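O-methyltransferase, putative (Bacillus cereus, PDB 3DUW) probably transfers the methyl group of S-adenosylmethionine to a hydroxyl oxygen of its substrate, leaving S-adenosylhomocysteine. Local coordinates at residues 167-172 with 211-216. Sequence-based numbering, arbitrary orientation.
Sequences NVVREG and KGYDGF
Asp214 holds CG about 30° short of anti to the backbone N, chi1 -149°, and reaches its carboxylate into the loop 167-172; Asn167, with CG anti to its carbonyl carbon and beside its N, chi1 -47°, brings its amide to meet it. Asp214 OD1 takes two successive backbone N-H groups, Val169 N at 3.2 Å, nearly along the C-O axis, and Arg170 N at 2.8 Å, from above the carboxylate plane. Asp214 OD2 receives Asn167 ND2 at 2.9 Å from the opposite face of the carboxylate, well out of its plane but near that of the amide. Three N-H groups thus fix the carboxylate's rotation and would probably stabilise its negative charge. On either side of Asp214, Val168 N donates to Gly215 O (3.0 Å) and Glu171 N to Tyr213 O (2.8 Å).

In this Rossmann-like methyltransferase sheet, strand 214-221 runs antiparallel between 162-166 and 200-209, and the bonds tie the chain entering it to the loop leaving 162-166. Val169 puts CG1 3.7 Å from Tyr213 CE1, while its CG2 lies over Gly215, where a side chain would collide with it. Tyr213 also sets CE2 obliquely against the Glu171-Gly172 peptide, 3.3 Å from Glu171 C; its hydroxyl bonds Gln206 and its ring meets Trp7 of the second subunit edge-to-face. Toward the S-adenosylhomocysteine site, Lys211 NZ holds Asp41 O and a water that Asn167 ND2 reaches weakly.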
loop_
_atom_site.group_PDB
_atom_site.type_symbol
_atom_site.label_atom_id
_atom_site.label_comp_id
_atom_site.label_asym_id
_atom_site.label_seq_id
_atom_site.Cartn_x
_atom_site.Cartn_y
_atom_site.Cartn_z
ATOM N N ASN A 167 -2.641 -10.442 6.678
ATOM C CA ASN A 167 -1.981 -11.557 7.346
ATOM C C ASN A 167 -1.604 -12.707 6.421
ATOM O O ASN A 167 -1.907 -13.871 6.702
ATOM C CB ASN A 167 -2.888 -12.060 8.473
ATOM C CG ASN A 167 -3.437 -10.923 9.320
ATOM O OD1 ASN A 167 -4.649 -10.701 9.374
ATOM N ND2 ASN A 167 -2.545 -10.189 9.976
ATOM N N VAL A 168 -0.914 -12.385 5.331
ATOM C CA VAL A 168 -0.528 -13.405 4.372
ATOM C C VAL A 168 0.965 -13.731 4.324
ATOM O O VAL A 168 1.446 -14.287 3.339
ATOM C CB VAL A 168 -1.033 -13.038 2.958
ATOM C CG1 VAL A 168 -2.559 -12.986 2.959
ATOM C CG2 VAL A 168 -0.455 -11.701 2.526
ATOM N N VAL A 169 1.691 -13.385 5.385
ATOM C CA VAL A 169 3.125 -13.688 5.479
ATOM C C VAL A 169 3.350 -14.508 6.748
ATOM O O VAL A 169 4.130 -15.464 6.754
ATOM C CB VAL A 169 3.973 -12.396 5.483
ATOM C CG1 VAL A 169 5.410 -12.696 5.883
ATOM C CG2 VAL A 169 3.944 -11.778 4.089
ATOM N N ARG A 170 2.654 -14.121 7.812
ATOM C CA ARG A 170 2.669 -14.831 9.086
ATOM C C ARG A 170 4.044 -15.258 9.602
ATOM O O ARG A 170 4.355 -16.450 9.698
ATOM C CB ARG A 170 1.735 -16.040 8.964
ATOM C CG ARG A 170 0.462 -15.722 8.171
ATOM C CD ARG A 170 -0.540 -16.868 8.191
ATOM N NE ARG A 170 -1.138 -17.052 9.510
ATOM C CZ ARG A 170 -2.161 -16.346 9.987
ATOM N NH1 ARG A 170 -2.734 -15.392 9.260
ATOM N NH2 ARG A 170 -2.610 -16.586 11.208
ATOM N N GLU A 171 4.852 -14.259 9.941
ATOM C CA GLU A 171 6.197 -14.456 10.470
ATOM C C GLU A 171 7.108 -15.250 9.537
ATOM O O GLU A 171 8.080 -15.872 9.973
ATOM C CB GLU A 171 6.121 -15.115 11.854
ATOM C CG GLU A 171 5.266 -14.319 12.830
ATOM C CD GLU A 171 5.407 -14.786 14.263
ATOM O OE1 GLU A 171 5.305 -16.006 14.510
ATOM O OE2 GLU A 171 5.609 -13.925 15.146
ATOM N N GLY A 172 6.795 -15.205 8.244
ATOM C CA GLY A 172 7.595 -15.896 7.251
ATOM C C GLY A 172 7.229 -17.346 6.997
ATOM O O GLY A 172 7.819 -17.990 6.128
ATOM N N LYS A 211 2.377 -5.298 15.439
ATOM C CA LYS A 211 1.781 -6.633 15.410
ATOM C C LYS A 211 2.791 -7.716 15.056
ATOM O O LYS A 211 2.459 -8.902 15.031
ATOM C CB LYS A 211 0.609 -6.678 14.420
ATOM C CG LYS A 211 -0.558 -5.795 14.821
ATOM C CD LYS A 211 -1.772 -5.991 13.918
ATOM C CE LYS A 211 -2.338 -7.402 14.013
ATOM N NZ LYS A 211 -3.615 -7.520 13.248
ATOM N N GLY A 212 4.026 -7.313 14.790
ATOM C CA GLY A 212 5.041 -8.282 14.442
ATOM C C GLY A 212 5.347 -8.302 12.959
ATOM O O GLY A 212 5.114 -7.327 12.242
ATOM N N TYR A 213 5.857 -9.438 12.505
ATOM C CA TYR A 213 6.247 -9.640 11.118
ATOM C C TYR A 213 5.138 -10.371 10.367
ATOM O O TYR A 213 4.826 -11.521 10.668
ATOM C CB TYR A 213 7.570 -10.419 11.120
ATOM C CG TYR A 213 8.025 -11.022 9.812
ATOM C CD1 TYR A 213 7.831 -10.369 8.593
ATOM C CD2 TYR A 213 8.697 -12.244 9.805
ATOM C CE1 TYR A 213 8.295 -10.926 7.401
ATOM C CE2 TYR A 213 9.162 -12.802 8.631
ATOM C CZ TYR A 213 8.959 -12.145 7.434
ATOM O OH TYR A 213 9.410 -12.730 6.282
ATOM N N ASP A 214 4.532 -9.684 9.402
ATOM C CA ASP A 214 3.437 -10.249 8.619
ATOM C C ASP A 214 3.437 -9.600 7.234
ATOM O O ASP A 214 4.496 -9.319 6.681
ATOM C CB ASP A 214 2.104 -9.995 9.341
ATOM C CG ASP A 214 1.074 -11.086 9.092
ATOM O OD1 ASP A 214 1.159 -11.787 8.056
ATOM O OD2 ASP A 214 0.160 -11.225 9.936
ATOM N N GLY A 215 2.259 -9.358 6.675
ATOM C CA GLY A 215 2.205 -8.757 5.357
ATOM C C GLY A 215 0.821 -8.831 4.745
ATOM O O GLY A 215 -0.081 -9.458 5.295
ATOM N N PHE A 216 0.662 -8.198 3.590
ATOM C CA PHE A 216 -0.623 -8.184 2.916
ATOM C C PHE A 216 -0.516 -8.284 1.406
ATOM O O PHE A 216 0.512 -7.950 0.804
ATOM C CB PHE A 216 -1.399 -6.904 3.259
ATOM C CG PHE A 216 -0.796 -5.651 2.675
ATOM C CD1 PHE A 216 0.320 -5.055 3.261
ATOM C CD2 PHE A 216 -1.338 -5.074 1.530
ATOM C CE1 PHE A 216 0.887 -3.900 2.713
ATOM C CE2 PHE A 216 -0.782 -3.922 0.976
ATOM C CZ PHE A 216 0.333 -3.334 1.570
HETATM O O HOH W 1 -2.998 -6.937 10.673
HETATM O O HOH W 2 6.640 -11.321 14.512
#